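PDB 5T1Q: N-acetylmuramoyl-L-alanine amidase domain-containing protein SAOUHSC_02979 from Staphylococcus aureus, which probably cleaves amide bonds of bacterial cell-wall peptidoglycan as a secreted hydrolase, this chain being the piece that carries its glucosaminidase-family and CHAP domains. Local coordinates for residues 246-258 against 268-280. Numbering follows the deposited sequence.
Sequences MPYPHGQCTWYVY and ISGDLGDAHNWNN. With NA (sodium ion), chain E.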
loop_
_atom_site.group_PDB
_atom_site.type_symbol
_atom_site.label_atom_id
_atom_site.label_comp_id
_atom_site.label_asym_id
_atom_site.label_seq_id
_atom_site.Cartn_x
_atom_site.Cartn_y
_atom_site.Cartn_z
HETATM N N MSE A 246 -0.384 14.204 -5.264
HETATM C CA MSE A 246 -1.246 13.034 -5.406
HETATM C C MSE A 246 -2.352 13.287 -6.396
HETATM O O MSE A 246 -3.484 13.536 -6.003
HETATM C CB MSE A 246 -1.837 12.799 -4.022
HETATM C CG MSE A 246 -2.464 11.416 -3.901
HETATM SE SE MSE A 246 -1.065 10.033 -3.836
HETATM C CE MSE A 246 0.344 11.033 -2.890
ATOM N N PRO A 247 -2.047 13.229 -7.688
ATOM C CA PRO A 247 -3.074 13.483 -8.714
ATOM C C PRO A 247 -4.111 12.348 -8.873
ATOM O O PRO A 247 -5.210 12.606 -9.337
ATOM C CB PRO A 247 -2.249 13.692 -9.992
ATOM C CG PRO A 247 -1.026 12.890 -9.773
ATOM C CD PRO A 247 -0.760 12.840 -8.292
ATOM N N TYR A 248 -3.755 11.125 -8.476
ATOM C CA TYR A 248 -4.664 9.965 -8.531
ATOM C C TYR A 248 -4.630 9.240 -7.164
ATOM O O TYR A 248 -3.624 9.312 -6.460
ATOM C CB TYR A 248 -4.261 9.004 -9.677
ATOM C CG TYR A 248 -4.264 9.668 -11.046
ATOM C CD1 TYR A 248 -5.446 9.819 -11.760
ATOM C CD2 TYR A 248 -3.088 10.190 -11.602
ATOM C CE1 TYR A 248 -5.470 10.453 -12.988
ATOM C CE2 TYR A 248 -3.100 10.828 -12.848
ATOM C CZ TYR A 248 -4.290 10.952 -13.527
ATOM O OH TYR A 248 -4.333 11.576 -14.742
ATOM N N PRO A 249 -5.732 8.556 -6.776
ATOM C CA PRO A 249 -5.763 7.847 -5.482
ATOM C C PRO A 249 -4.582 6.895 -5.316
ATOM O O PRO A 249 -4.326 6.057 -6.174
ATOM C CB PRO A 249 -7.074 7.072 -5.542
ATOM C CG PRO A 249 -7.943 7.880 -6.437
ATOM C CD PRO A 249 -7.032 8.455 -7.473
ATOM N N HIS A 250 -3.872 7.056 -4.212
ATOM C CA HIS A 250 -2.685 6.282 -3.923
ATOM C C HIS A 250 -2.788 4.777 -4.184
ATOM O O HIS A 250 -3.745 4.120 -3.768
ATOM C CB HIS A 250 -2.282 6.509 -2.471
ATOM C CG HIS A 250 -0.920 6.001 -2.151
ATOM N ND1 HIS A 250 -0.695 4.736 -1.651
ATOM C CD2 HIS A 250 0.294 6.581 -2.283
ATOM C CE1 HIS A 250 0.603 4.560 -1.491
ATOM N NE2 HIS A 250 1.224 5.665 -1.859
ATOM N N GLY A 251 -1.775 4.251 -4.874
ATOM C CA GLY A 251 -1.704 2.820 -5.169
ATOM C C GLY A 251 -2.511 2.290 -6.340
ATOM O O GLY A 251 -2.218 1.210 -6.826
ATOM N N GLN A 252 -3.517 3.021 -6.807
ATOM C CA GLN A 252 -4.337 2.523 -7.937
ATOM C C GLN A 252 -3.534 2.503 -9.244
ATOM O O GLN A 252 -2.427 3.051 -9.302
ATOM C CB GLN A 252 -5.619 3.338 -8.058
ATOM C CG GLN A 252 -6.469 3.236 -6.800
ATOM C CD GLN A 252 -6.890 1.802 -6.504
ATOM O OE1 GLN A 252 -7.352 1.085 -7.387
ATOM N NE2 GLN A 252 -6.717 1.377 -5.265
ATOM N N CYS A 253 -4.075 1.865 -10.278
ATOM C CA CYS A 253 -3.328 1.695 -11.532
ATOM C C CYS A 253 -2.910 3.019 -12.144
ATOM O O CYS A 253 -1.840 3.130 -12.699
ATOM C CB CYS A 253 -4.103 0.864 -12.547
ATOM S SG CYS A 253 -5.703 1.531 -13.055
ATOM N N THR A 254 -3.785 4.008 -12.016
ATOM C CA THR A 254 -3.572 5.357 -12.515
ATOM C C THR A 254 -2.415 6.011 -11.770
ATOM O O THR A 254 -1.482 6.521 -12.379
ATOM C CB THR A 254 -4.851 6.184 -12.314
ATOM O OG1 THR A 254 -5.337 5.949 -10.999
ATOM C CG2 THR A 254 -5.930 5.751 -13.271
ATOM N N TRP A 255 -2.472 5.970 -10.446
ATOM C CA TRP A 255 -1.388 6.505 -9.617
ATOM C C TRP A 255 -0.047 5.836 -9.933
ATOM O O TRP A 255 0.989 6.487 -9.968
ATOM C CB TRP A 255 -1.721 6.310 -8.122
ATOM C CG TRP A 255 -0.611 6.696 -7.193
ATOM C CD1 TRP A 255 -0.427 7.901 -6.586
ATOM C CD2 TRP A 255 0.478 5.864 -6.771
ATOM N NE1 TRP A 255 0.708 7.868 -5.805
ATOM C CE2 TRP A 255 1.279 6.628 -5.906
ATOM C CE3 TRP A 255 0.846 4.549 -7.042
ATOM C CZ2 TRP A 255 2.439 6.122 -5.312
ATOM C CZ3 TRP A 255 2.005 4.042 -6.445
ATOM C CH2 TRP A 255 2.779 4.827 -5.592
ATOM N N TYR A 256 -0.064 4.532 -10.148
ATOM C CA TYR A 256 1.188 3.815 -10.391
ATOM C C TYR A 256 1.849 4.288 -11.679
ATOM O O TYR A 256 3.048 4.564 -11.685
ATOM C CB TYR A 256 0.996 2.275 -10.388
ATOM C CG TYR A 256 2.257 1.572 -10.801
ATOM C CD1 TYR A 256 3.282 1.335 -9.876
ATOM C CD2 TYR A 256 2.462 1.187 -12.136
ATOM C CE1 TYR A 256 4.454 0.723 -10.264
ATOM C CE2 TYR A 256 3.647 0.593 -12.536
ATOM C CZ TYR A 256 4.635 0.357 -11.599
ATOM O OH TYR A 256 5.798 -0.238 -11.985
ATOM N N VAL A 257 1.075 4.387 -12.760
ATOM C CA VAL A 257 1.648 4.814 -14.034
ATOM C C VAL A 257 2.191 6.267 -13.984
ATOM O O VAL A 257 3.251 6.562 -14.542
ATOM C CB VAL A 257 0.666 4.613 -15.195
ATOM C CG1 VAL A 257 1.288 5.079 -16.499
ATOM C CG2 VAL A 257 0.241 3.146 -15.300
ATOM N N TYR A 258 1.460 7.151 -13.319
ATOM C CA TYR A 258 1.892 8.523 -13.130
ATOM C C TYR A 258 3.266 8.552 -12.458
ATOM O O TYR A 258 4.181 9.223 -12.943
ATOM C CB TYR A 258 0.865 9.295 -12.289
ATOM C CG TYR A 258 1.295 10.705 -11.909
ATOM C CD1 TYR A 258 2.055 10.938 -10.756
ATOM C CD2 TYR A 258 0.933 11.797 -12.689
ATOM C CE1 TYR A 258 2.459 12.229 -10.407
ATOM C CE2 TYR A 258 1.331 13.087 -12.349
ATOM C CZ TYR A 258 2.098 13.295 -11.216
ATOM O OH TYR A 258 2.474 14.581 -10.885
ATOM N N ILE A 268 2.686 12.998 -17.111
ATOM C CA ILE A 268 1.361 12.899 -17.663
ATOM C C ILE A 268 0.459 13.658 -16.670
ATOM O O ILE A 268 0.667 13.557 -15.464
ATOM C CB ILE A 268 0.999 11.411 -17.848
ATOM C CG1 ILE A 268 -0.158 11.269 -18.818
ATOM C CG2 ILE A 268 0.693 10.715 -16.512
ATOM C CD1 ILE A 268 -0.296 9.863 -19.360
ATOM N N SER A 269 -0.512 14.438 -17.153
ATOM C CA SER A 269 -1.359 15.239 -16.244
ATOM C C SER A 269 -2.252 14.434 -15.295
ATOM O O SER A 269 -2.475 13.231 -15.480
ATOM C CB SER A 269 -2.207 16.257 -17.007
ATOM O OG SER A 269 -3.026 15.630 -17.948
ATOM N N GLY A 270 -2.761 15.135 -14.293
ATOM C CA GLY A 270 -3.595 14.540 -13.264
ATOM C C GLY A 270 -5.081 14.586 -13.528
ATOM O O GLY A 270 -5.863 14.118 -12.684
ATOM N N ASP A 271 -5.468 15.109 -14.701
ATOM C CA ASP A 271 -6.866 15.287 -15.072
ATOM C C ASP A 271 -7.377 14.251 -16.091
ATOM O O ASP A 271 -8.422 14.461 -16.717
ATOM C CB ASP A 271 -7.076 16.711 -15.635
ATOM C CG ASP A 271 -6.561 16.887 -17.109
ATOM O OD1 ASP A 271 -5.632 16.161 -17.559
ATOM O OD2 ASP A 271 -7.099 17.760 -17.823
ATOM N N LEU A 272 -6.664 13.139 -16.256
ATOM C CA LEU A 272 -7.081 12.145 -17.245
ATOM C C LEU A 272 -8.220 11.228 -16.767
ATOM O O LEU A 272 -8.747 10.447 -17.558
ATOM C CB LEU A 272 -5.879 11.333 -17.742
ATOM C CG LEU A 272 -4.733 12.119 -18.414
ATOM C CD1 LEU A 272 -3.652 11.170 -18.860
ATOM C CD2 LEU A 272 -5.164 12.965 -19.599
ATOM N N GLY A 273 -8.595 11.321 -15.491
ATOM C CA GLY A 273 -9.701 10.519 -14.943
ATOM C C GLY A 273 -9.394 9.028 -14.831
ATOM O O GLY A 273 -8.235 8.630 -14.662
ATOM N N ASP A 274 -10.440 8.201 -14.892
ATOM C CA ASP A 274 -10.263 6.745 -14.826
ATOM C C ASP A 274 -9.445 6.256 -16.011
ATOM O O ASP A 274 -9.442 6.874 -17.070
ATOM C CB ASP A 274 -11.601 6.027 -14.792
ATOM C CG ASP A 274 -12.464 6.458 -13.614
ATOM O OD1 ASP A 274 -11.911 6.816 -12.545
ATOM O OD2 ASP A 274 -13.692 6.442 -13.770
ATOM N N ALA A 275 -8.808 5.107 -15.827
ATOM C CA ALA A 275 -7.886 4.560 -16.806
ATOM C C ALA A 275 -8.334 4.569 -18.269
ATOM O O ALA A 275 -7.582 5.000 -19.131
ATOM C CB ALA A 275 -7.492 3.145 -16.401
ATOM N N HIS A 276 -9.543 4.093 -18.551
ATOM C CA HIS A 276 -9.989 3.996 -19.932
ATOM C C HIS A 276 -10.096 5.339 -20.643
ATOM O O HIS A 276 -10.087 5.368 -21.879
ATOM C CB HIS A 276 -11.327 3.246 -20.040
ATOM C CG HIS A 276 -12.479 3.994 -19.479
ATOM N ND1 HIS A 276 -13.434 4.575 -20.278
ATOM C CD2 HIS A 276 -12.814 4.304 -18.202
ATOM C CE1 HIS A 276 -14.325 5.188 -19.518
ATOM N NE2 HIS A 276 -13.963 5.057 -18.257
ATOM N N ASN A 277 -10.252 6.430 -19.884
ATOM C CA ASN A 277 -10.316 7.754 -20.475
ATOM C C ASN A 277 -8.958 8.353 -20.759
ATOM O O ASN A 277 -8.885 9.427 -21.326
ATOM C CB ASN A 277 -11.066 8.730 -19.564
ATOM C CG ASN A 277 -12.563 8.593 -19.665
ATOM O OD1 ASN A 277 -13.105 8.366 -20.744
ATOM N ND2 ASN A 277 -13.245 8.789 -18.546
ATOM N N TRP A 278 -7.884 7.675 -20.370
ATOM C CA TRP A 278 -6.547 8.245 -20.559
ATOM C C TRP A 278 -6.162 8.500 -22.014
ATOM O O TRP A 278 -5.642 9.568 -22.332
ATOM C CB TRP A 278 -5.496 7.376 -19.870
ATOM C CG TRP A 278 -5.361 7.654 -18.391
ATOM C CD1 TRP A 278 -6.359 7.898 -17.505
ATOM C CD2 TRP A 278 -4.153 7.613 -17.630
ATOM N NE1 TRP A 278 -5.833 8.085 -16.233
ATOM C CE2 TRP A 278 -4.485 7.894 -16.289
ATOM C CE3 TRP A 278 -2.813 7.364 -17.955
ATOM C CZ2 TRP A 278 -3.532 7.949 -15.277
ATOM C CZ3 TRP A 278 -1.858 7.443 -16.947
ATOM C CH2 TRP A 278 -2.224 7.727 -15.628
ATOM N N ASN A 279 -6.439 7.534 -22.895
ATOM C CA ASN A 279 -6.041 7.673 -24.292
ATOM C C ASN A 279 -6.776 8.794 -25.037
ATOM O O ASN A 279 -6.138 9.596 -25.713
ATOM C CB ASN A 279 -6.074 6.325 -25.050
ATOM C CG ASN A 279 -7.439 5.680 -25.065
ATOM O OD1 ASN A 279 -8.293 5.956 -24.207
ATOM N ND2 ASN A 279 -7.655 4.797 -26.021
ATOM N N ASN A 280 -8.101 8.848 -24.923
ATOM C CA ASN A 280 -8.889 9.906 -25.591
ATOM C C ASN A 280 -8.636 11.284 -24.935
ATOM O O ASN A 280 -8.503 12.276 -25.624
ATOM C CB ASN A 280 -10.390 9.583 -25.629
ATOM C CG ASN A 280 -10.910 9.073 -24.306
ATOM O OD1 ASN A 280 -10.567 7.954 -23.888
ATOM N ND2 ASN A 280 -11.737 9.857 -23.641
HETATM NA NA NA E . -10.722 5.615 -23.967
HETATM O O HOH W 1 -5.969 15.156 -9.783
HETATM O O HOH W 2 3.938 11.486 -14.369
HETATM O O HOH W 3 -12.870 5.695 -23.213
HETATM O O HOH W 4 -11.213 5.478 -26.480
#
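Tyr248 reaches into the loop 269-273 and is held there by its hydroxyl. Tyr248 OH donates to Ser269 O at 2.6 Å, tilted 15° from that carbonyl's plane. The same oxygen accepts from Leu272 N at 3.2 Å, so two backbone groups grip one phenol. Tyr248 CG lies anti to the residue's own carbonyl carbon (chi1 -58°), which sends the ring across to this loop. A water bridges Pro247 O and Gly270 O nearby.

The aromatic contact is between Tyr248 and Trp278. CZ2 of Trp278 sits over one face of the tyrosine ring, toward its rim, 3.6 Å from Tyr248 CZ. The two rings meet obliquely, with their planes at 41°. Within its own segment, Trp278 NE1 donates to Gly273 O at 2.9 Å. Gly273 O lies in the indole plane, though the N-H comes from above the carbonyl's plane; the bond should help to hold the ring's rotation.

The carbonyl oxygen Ile268 O lies near the plane of the Tyr258 ring, at its edge, 3.2 Å from Tyr258 CE2.

Apolar contacts complete the joint. Thr254 CB lies 3.7 Å from Trp278 CZ2, while its OG1 turns to Gln20 O. Val257 CG1 meets the indole at CZ3. Tyr258 CD2 packs on Ile268 CG2, and Pro247 CB on Gly270 CA. Cys253 SG touches Ala275 CB at 4.1 Å.

Cys253 begins helix 253-262, with Gln252 as its N-cap. The placing of Cys253, His314 and Glu331 is consistent with a Cys-His-Glu triad, as in other CHAP domains. At the far end of 268-280, a sodium ion is bound by His276 O, Asn279 OD1, Asn280 OD1, two waters and Glu302. The contact joins the loop before helix 253-262 and the first turns of that helix to the loop before helix 278-284 and to Trp278, where that helix starts. Strands 298-301, 314-321 and 354-357 line it through Ala298, Val300, Val315 and Ile356.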